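Local coordinates for elongation factor G (Thermus thermophilus, PDB 2DY1), which binds GTP with magnesium and probably hydrolyses it as a translation elongation factor acting in ribosomal translocation, at residues 302-307 and 345-350; 282-287 and 308-313; 571-576 and 648-653. One frame throughout, in Å; residues are numbered along the deposited sequence.

Contact 1 (302-307 and 345-350); sequences YLRLYR and GFVLGV
Leu303 and Leu348 face each other as the hydrogen-bonded pair of two antiparallel strands, each donating its amide to the other's carbonyl. Leu303 N lies 2.8 Å from Leu348 O, and Leu348 N is likewise 2.8 Å from Leu303 O; both donors lie in the plane of the carbonyl they approach. The ladder carries on past the start of strand 347-350, where Leu305 N reaches Phe346 O at 3.0 Å and Gly345 N reaches Leu305 O at 2.8 Å. Between these rungs there is a CA-H...O contact, Val347 CA to Leu303 O at 3.1 Å. The pairing forms one margin of the antiparallel sheet 347-350, 298-307, 285-294, 361-363 in domain 2, the beta-barrel domain that follows the G domain in translational GTPases. On the other side of strand 298-307, Tyr306 and Arg307 both face Leu285 in a classic beta bulge.

Polar side-chain contacts gather round Arg304. Its chain bends at chi2 (65°), which brings CD near Phe346 O, and NE then bonds to Leu305 O at 2.9 Å from well above the carbonyl plane. That oxygen is therefore gripped twice, Gly345 N arriving nearly straight in line with the C=O bond. Tyr306 CD1 stands 3.6 Å above the centre of the Arg304 guanidinium, whose NH1 and NH2 continue into the G domain, to Ala97 O and in a salt bridge to Asp99. Gly345 O joins the same interface through Thr11.

Apolar packing falls mostly on the face carrying Leu303, where both its methyls rest against one branch of Val350, CG2; Leu303 CD1 is 3.7 Å from Val350 CG2. The Phe346 ring leads away from strand 302-307 and meets Phe77.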
# COMPACT_ATOMS: atom_id res chain seq x y z
N TYR A 302 4.86 6.07 -16.17
CA TYR A 302 3.52 6.53 -16.46
C TYR A 302 3.36 7.89 -15.82
O TYR A 302 3.45 8.03 -14.60
CB TYR A 302 2.51 5.52 -15.93
CG TYR A 302 2.59 4.22 -16.71
CD1 TYR A 302 1.68 3.92 -17.71
CD2 TYR A 302 3.62 3.32 -16.46
CE1 TYR A 302 1.80 2.73 -18.45
CE2 TYR A 302 3.74 2.15 -17.20
CZ TYR A 302 2.84 1.87 -18.18
OH TYR A 302 2.99 0.70 -18.90
N LEU A 303 3.11 8.87 -16.67
CA LEU A 303 3.04 10.26 -16.24
C LEU A 303 1.67 10.85 -16.35
O LEU A 303 1.02 10.71 -17.37
CB LEU A 303 3.95 11.11 -17.12
CG LEU A 303 5.44 11.29 -16.87
CD1 LEU A 303 6.13 9.94 -16.84
CD2 LEU A 303 6.01 12.16 -17.99
N ARG A 304 1.23 11.52 -15.29
CA ARG A 304 -0.03 12.25 -15.35
C ARG A 304 0.37 13.71 -15.61
O ARG A 304 1.21 14.26 -14.89
CB ARG A 304 -0.78 12.19 -14.03
CG ARG A 304 -1.86 13.31 -13.89
CD ARG A 304 -2.99 13.17 -14.91
NE ARG A 304 -3.70 14.45 -15.06
CZ ARG A 304 -4.64 14.91 -14.24
NH1 ARG A 304 -5.05 14.21 -13.19
NH2 ARG A 304 -5.14 16.13 -14.47
N LEU A 305 -0.23 14.31 -16.63
CA LEU A 305 0.02 15.73 -16.93
C LEU A 305 -1.14 16.46 -16.26
O LEU A 305 -2.29 16.37 -16.71
CB LEU A 305 0.01 15.96 -18.45
CG LEU A 305 0.29 17.39 -18.93
CD1 LEU A 305 1.66 17.85 -18.44
CD2 LEU A 305 0.24 17.42 -20.45
N TYR A 306 -0.84 17.16 -15.18
CA TYR A 306 -1.86 17.86 -14.42
C TYR A 306 -2.25 19.18 -15.01
O TYR A 306 -3.39 19.61 -14.90
CB TYR A 306 -1.39 18.12 -12.98
CG TYR A 306 -1.20 16.88 -12.11
CD1 TYR A 306 -2.29 16.13 -11.69
CD2 TYR A 306 0.07 16.49 -11.68
CE1 TYR A 306 -2.14 15.03 -10.84
CE2 TYR A 306 0.24 15.38 -10.82
CZ TYR A 306 -0.87 14.66 -10.41
OH TYR A 306 -0.70 13.59 -9.55
N ARG A 307 -1.27 19.83 -15.63
CA ARG A 307 -1.51 21.16 -16.16
C ARG A 307 -0.57 21.36 -17.31
O ARG A 307 0.49 20.76 -17.33
CB ARG A 307 -1.18 22.20 -15.08
CG ARG A 307 -1.60 23.65 -15.37
CD ARG A 307 -1.30 24.53 -14.16
NE ARG A 307 0.13 24.58 -13.87
CZ ARG A 307 0.65 24.88 -12.69
NH1 ARG A 307 -0.15 25.14 -11.66
NH2 ARG A 307 1.96 24.90 -12.53
N GLY A 345 -4.60 16.41 -18.24
CA GLY A 345 -5.56 15.32 -18.11
C GLY A 345 -5.00 14.05 -18.75
O GLY A 345 -5.38 12.94 -18.39
N PHE A 346 -4.11 14.23 -19.72
CA PHE A 346 -3.50 13.07 -20.37
C PHE A 346 -2.62 12.29 -19.41
O PHE A 346 -2.07 12.83 -18.44
CB PHE A 346 -2.58 13.50 -21.52
CG PHE A 346 -3.25 13.59 -22.86
CD1 PHE A 346 -4.37 14.40 -23.04
CD2 PHE A 346 -2.77 12.86 -23.95
CE1 PHE A 346 -5.00 14.49 -24.27
CE2 PHE A 346 -3.39 12.94 -25.20
CZ PHE A 346 -4.51 13.75 -25.37
N VAL A 347 -2.52 11.00 -19.70
CA VAL A 347 -1.60 10.13 -19.01
C VAL A 347 -0.71 9.66 -20.15
O VAL A 347 -1.20 9.26 -21.21
CB VAL A 347 -2.28 8.92 -18.36
CG1 VAL A 347 -1.22 7.89 -17.94
CG2 VAL A 347 -3.06 9.40 -17.12
N LEU A 348 0.60 9.80 -19.97
CA LEU A 348 1.55 9.39 -20.98
C LEU A 348 2.38 8.22 -20.53
O LEU A 348 2.63 8.06 -19.34
CB LEU A 348 2.50 10.54 -21.30
CG LEU A 348 1.85 11.81 -21.85
CD1 LEU A 348 2.93 12.88 -22.00
CD2 LEU A 348 1.20 11.54 -23.19
N GLY A 349 2.82 7.41 -21.49
CA GLY A 349 3.71 6.31 -21.16
C GLY A 349 5.04 6.70 -21.79
O GLY A 349 5.08 6.94 -23.00
N VAL A 350 6.09 6.78 -20.99
CA VAL A 350 7.42 7.18 -21.49
C VAL A 350 8.31 5.94 -21.53
O VAL A 350 8.64 5.40 -20.48
CB VAL A 350 8.05 8.24 -20.53
CG1 VAL A 350 9.41 8.69 -21.05
CG2 VAL A 350 7.12 9.44 -20.40

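Contact 2 (282-287 and 308-313); sequences GPPLAK and GRLKPG
Pro284 meets the 308-313 segment on two fronts, with its backbone set against Gly308 and the CG corner of its ring near Arg309 O and Leu310. At the first, Pro284 CA and Gly308 CA come within 4.0 Å of each other, an approach possible because nothing projects from the glycine into the gap. Gly308 also has backbone angles (phi 94°, psi -180°) that a residue with a beta carbon would find strained. Its CA rests against a carbonyl as well, Gly282 O at 3.5 Å, so Gly308 packs on the backbone of the residues before and after Pro283.

At the second front, Pro284 CG lies 3.9 Å from Arg309 O and, in another direction, comes 4.3 Å from Leu310 CD2, a loose contact. The Leu310 side chain also packs on Leu305 and Leu325. Arg309 lends its carbonyl to this front; its CB points away, and its guanidinium forms a salt bridge with Glu341. Leu285 likewise turns from the 308-313 segment and lies on Arg307.

The contact sits where two sheets of the domain 2 barrel come together. Strand 285-294 belongs to the sheet that also holds 298-307, whereas the weakly bonded strand about 309-310 edges the sheet containing 335-343. Residues 308-310 thus carry the chain from one sheet to the other, past the start of strand 285-294.

Pro283 and Pro284 have no amide hydrogen to offer, and their polar bonds run to other neighbours: Pro283 O accepts from Arg307 NE, and Pro284 is bonded through its backbone to Gln364. The two segments accordingly meet by van der Waals contact and close backbone fit rather than by directional bonds.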
# COMPACT_ATOMS: atom_id res chain seq x y z
N GLY A 282 -1.76 26.93 -16.83
CA GLY A 282 -0.42 27.34 -16.46
C GLY A 282 0.65 26.46 -17.06
O GLY A 282 0.37 25.63 -17.94
N PRO A 283 1.90 26.61 -16.59
CA PRO A 283 3.01 25.82 -17.11
C PRO A 283 2.83 24.35 -16.79
O PRO A 283 2.17 23.99 -15.82
CB PRO A 283 4.23 26.37 -16.38
CG PRO A 283 3.75 27.64 -15.71
CD PRO A 283 2.31 27.39 -15.42
N PRO A 284 3.44 23.49 -17.62
CA PRO A 284 3.37 22.04 -17.43
C PRO A 284 3.72 21.61 -16.00
O PRO A 284 4.67 22.12 -15.38
CB PRO A 284 4.39 21.53 -18.44
CG PRO A 284 4.18 22.46 -19.59
CD PRO A 284 4.08 23.82 -18.90
N LEU A 285 2.91 20.70 -15.45
CA LEU A 285 3.12 20.15 -14.12
C LEU A 285 2.68 18.71 -14.29
O LEU A 285 1.58 18.46 -14.77
CB LEU A 285 2.24 20.82 -13.06
CG LEU A 285 2.30 20.15 -11.67
CD1 LEU A 285 3.72 20.20 -11.09
CD2 LEU A 285 1.30 20.84 -10.75
N ALA A 286 3.56 17.78 -13.95
CA ALA A 286 3.29 16.36 -14.12
C ALA A 286 3.96 15.54 -13.02
O ALA A 286 4.80 16.02 -12.27
CB ALA A 286 3.81 15.88 -15.48
N LYS A 287 3.59 14.27 -12.95
CA LYS A 287 4.18 13.40 -11.95
C LYS A 287 4.19 11.96 -12.46
O LYS A 287 3.26 11.55 -13.15
CB LYS A 287 3.36 13.48 -10.66
CG LYS A 287 3.89 12.63 -9.54
CD LYS A 287 3.19 12.97 -8.22
CE LYS A 287 3.73 12.11 -7.10
NZ LYS A 287 3.15 12.50 -5.79
N GLY A 308 -0.98 22.19 -18.25
CA GLY A 308 -0.13 22.49 -19.39
C GLY A 308 -0.37 21.64 -20.60
O GLY A 308 -1.23 20.76 -20.62
N ARG A 309 0.41 21.90 -21.64
CA ARG A 309 0.27 21.17 -22.87
C ARG A 309 1.67 20.77 -23.34
O ARG A 309 2.65 21.45 -23.04
CB ARG A 309 -0.44 22.07 -23.90
CG ARG A 309 -0.61 21.48 -25.28
CD ARG A 309 -1.64 22.27 -26.09
NE ARG A 309 -1.65 21.84 -27.49
CZ ARG A 309 -0.74 22.19 -28.38
NH1 ARG A 309 0.26 22.99 -28.03
NH2 ARG A 309 -0.81 21.73 -29.62
N LEU A 310 1.75 19.64 -24.03
CA LEU A 310 3.04 19.19 -24.54
C LEU A 310 2.95 18.75 -25.99
O LEU A 310 1.93 18.24 -26.46
CB LEU A 310 3.57 18.01 -23.73
CG LEU A 310 3.92 18.26 -22.27
CD1 LEU A 310 4.20 16.93 -21.58
CD2 LEU A 310 5.14 19.17 -22.18
N LYS A 311 4.06 18.98 -26.69
CA LYS A 311 4.20 18.56 -28.08
C LYS A 311 5.44 17.69 -28.17
O LYS A 311 6.34 17.78 -27.33
CB LYS A 311 4.36 19.78 -28.98
CG LYS A 311 3.08 20.57 -29.16
CD LYS A 311 3.36 21.91 -29.85
CE LYS A 311 3.91 21.71 -31.26
NZ LYS A 311 4.48 22.97 -31.82
N PRO A 312 5.53 16.84 -29.20
CA PRO A 312 6.71 15.98 -29.35
C PRO A 312 7.97 16.86 -29.45
O PRO A 312 7.95 17.88 -30.14
CB PRO A 312 6.42 15.22 -30.66
CG PRO A 312 4.92 15.14 -30.67
CD PRO A 312 4.52 16.54 -30.24
N GLY A 313 9.02 16.46 -28.75
CA GLY A 313 10.25 17.25 -28.76
C GLY A 313 10.39 18.17 -27.56
O GLY A 313 11.47 18.72 -27.33

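Contact 3 (571-576 and 648-653); sequences LLEPIY and EVPPHL
Val649 places CG2 anti to its carbonyl carbon, which brings this methyl to Glu573 CB at 3.4 Å. Glu573 holds CG between its backbone N and carbonyl carbon (chi1 70°), a turn that swings Glu573 CG over the same methyl, 3.7 Å from Val649 CG2; the two side chains cross at about a right angle. Val649 CG2 also touches Leu571 CD2 at 3.8 Å, and there the side chains run side by side, pointing the same way. Val649 thus wedges between Leu571 and Glu573, alternate residues of strand 569-583. Leu572 points away, yet its methyl still meets the second segment, Leu572 CD2 to Glu648 CG being 3.7 Å.

One backbone bond joins the segments: Val649 N donates to Leu571 O at 2.9 Å, from above the carbonyl plane. It prolongs the antiparallel pairing of strands 569-583 and 638-648 just before Pro650, the N-cap position of helix 651-663. This strand-to-helix passage belongs to the C-terminal domain of EF-G, a ferredoxin-like fold with helices packed on an antiparallel sheet.

A single water donates to both Glu573 OE2 and Glu648 O, 2.9 Å from each. Since Glu573 OE2 also forms a salt bridge with Arg598, this oxygen of a buried residue has a cationic and a water partner, an environment that would be expected to stabilise its negative charge.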
# COMPACT_ATOMS: atom_id res chain seq x y z
N LEU A 571 18.45 -16.40 27.98
CA LEU A 571 17.94 -16.11 26.64
C LEU A 571 16.71 -15.21 26.66
O LEU A 571 15.81 -15.39 27.49
CB LEU A 571 17.61 -17.42 25.93
CG LEU A 571 17.33 -17.32 24.42
CD1 LEU A 571 18.62 -17.01 23.68
CD2 LEU A 571 16.75 -18.64 23.94
N LEU A 572 16.68 -14.25 25.74
CA LEU A 572 15.56 -13.32 25.63
C LEU A 572 14.95 -13.45 24.24
O LEU A 572 15.65 -13.79 23.29
CB LEU A 572 16.03 -11.88 25.83
CG LEU A 572 16.72 -11.50 27.14
CD1 LEU A 572 17.15 -10.05 27.07
CD2 LEU A 572 15.77 -11.72 28.32
N GLU A 573 13.66 -13.18 24.12
CA GLU A 573 12.99 -13.23 22.82
C GLU A 573 12.13 -12.00 22.67
O GLU A 573 11.68 -11.42 23.65
CB GLU A 573 12.14 -14.50 22.70
CG GLU A 573 10.90 -14.52 23.56
CD GLU A 573 10.10 -15.80 23.38
OE1 GLU A 573 9.89 -16.20 22.22
OE2 GLU A 573 9.67 -16.39 24.39
N PRO A 574 11.89 -11.57 21.42
CA PRO A 574 11.05 -10.38 21.30
C PRO A 574 9.57 -10.68 21.49
O PRO A 574 9.06 -11.69 21.02
CB PRO A 574 11.38 -9.86 19.90
CG PRO A 574 11.80 -11.08 19.17
CD PRO A 574 12.57 -11.89 20.16
N ILE A 575 8.90 -9.79 22.23
CA ILE A 575 7.48 -9.89 22.52
C ILE A 575 6.78 -8.76 21.76
O ILE A 575 7.25 -7.63 21.76
CB ILE A 575 7.20 -9.71 24.04
CG1 ILE A 575 7.91 -10.81 24.83
CG2 ILE A 575 5.69 -9.72 24.31
CD1 ILE A 575 7.61 -12.22 24.37
N TYR A 576 5.67 -9.08 21.10
CA TYR A 576 4.94 -8.08 20.34
C TYR A 576 3.53 -7.85 20.87
O TYR A 576 2.95 -8.72 21.54
CB TYR A 576 4.84 -8.52 18.86
CG TYR A 576 6.07 -8.21 18.03
CD1 TYR A 576 7.33 -8.70 18.41
CD2 TYR A 576 5.99 -7.39 16.90
CE1 TYR A 576 8.47 -8.36 17.68
CE2 TYR A 576 7.12 -7.05 16.17
CZ TYR A 576 8.36 -7.53 16.57
OH TYR A 576 9.49 -7.15 15.88
N GLU A 648 12.46 -12.96 28.91
CA GLU A 648 13.18 -14.21 29.02
C GLU A 648 12.36 -15.34 28.40
O GLU A 648 11.14 -15.42 28.59
CB GLU A 648 13.46 -14.51 30.50
CG GLU A 648 14.08 -13.32 31.25
CD GLU A 648 14.35 -13.60 32.73
OE1 GLU A 648 14.02 -14.71 33.21
OE2 GLU A 648 14.89 -12.70 33.40
N VAL A 649 13.04 -16.19 27.65
CA VAL A 649 12.42 -17.33 26.99
C VAL A 649 12.16 -18.43 28.02
O VAL A 649 13.06 -18.78 28.80
CB VAL A 649 13.34 -17.89 25.89
CG1 VAL A 649 12.73 -19.15 25.28
CG2 VAL A 649 13.56 -16.83 24.81
N PRO A 650 10.94 -18.98 28.06
CA PRO A 650 10.66 -20.04 29.03
C PRO A 650 11.78 -21.08 29.01
O PRO A 650 12.26 -21.47 27.95
CB PRO A 650 9.33 -20.59 28.55
CG PRO A 650 8.63 -19.33 28.10
CD PRO A 650 9.72 -18.61 27.32
N PRO A 651 12.22 -21.53 30.20
CA PRO A 651 13.30 -22.51 30.37
C PRO A 651 13.28 -23.67 29.37
O PRO A 651 14.32 -24.07 28.86
CB PRO A 651 13.11 -22.98 31.81
CG PRO A 651 12.60 -21.75 32.48
CD PRO A 651 11.57 -21.25 31.50
N HIS A 652 12.09 -24.20 29.12
CA HIS A 652 11.93 -25.32 28.20
C HIS A 652 12.39 -24.96 26.79
O HIS A 652 13.27 -25.61 26.23
CB HIS A 652 10.45 -25.74 28.19
CG HIS A 652 9.90 -26.02 29.55
ND1 HIS A 652 10.18 -27.18 30.24
CD2 HIS A 652 9.12 -25.28 30.37
CE1 HIS A 652 9.59 -27.14 31.42
NE2 HIS A 652 8.94 -26.00 31.53
N LEU A 653 11.78 -23.92 26.22
CA LEU A 653 12.13 -23.47 24.87
C LEU A 653 13.59 -23.04 24.81
O LEU A 653 14.35 -23.47 23.94
CB LEU A 653 11.28 -22.28 24.45
CG LEU A 653 9.75 -22.34 24.44
CD1 LEU A 653 9.23 -21.01 23.94
CD2 LEU A 653 9.27 -23.48 23.55
O HOH W 1 9.01 -14.89 26.73

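Contacts 1 and 2 are neighbours within domain 2, their centres about 9 Å apart, and their segments alternate along the chain: 282-287, 302-307, 308-313, then 345-350. The two contacts touch where strands 285-294 and 298-307 pair side by side in one sheet; Tyr306 N approaches Leu285 O at 2.8 Å, a probable hydrogen bond. Contact 3 comes later in sequence, in the C-terminal domain, on the opposite side of the chain's centre. Its centre is about 53 Å from that of contact 1 and about 59 Å from that of contact 2, reflecting the elongated multidomain build of EF-G.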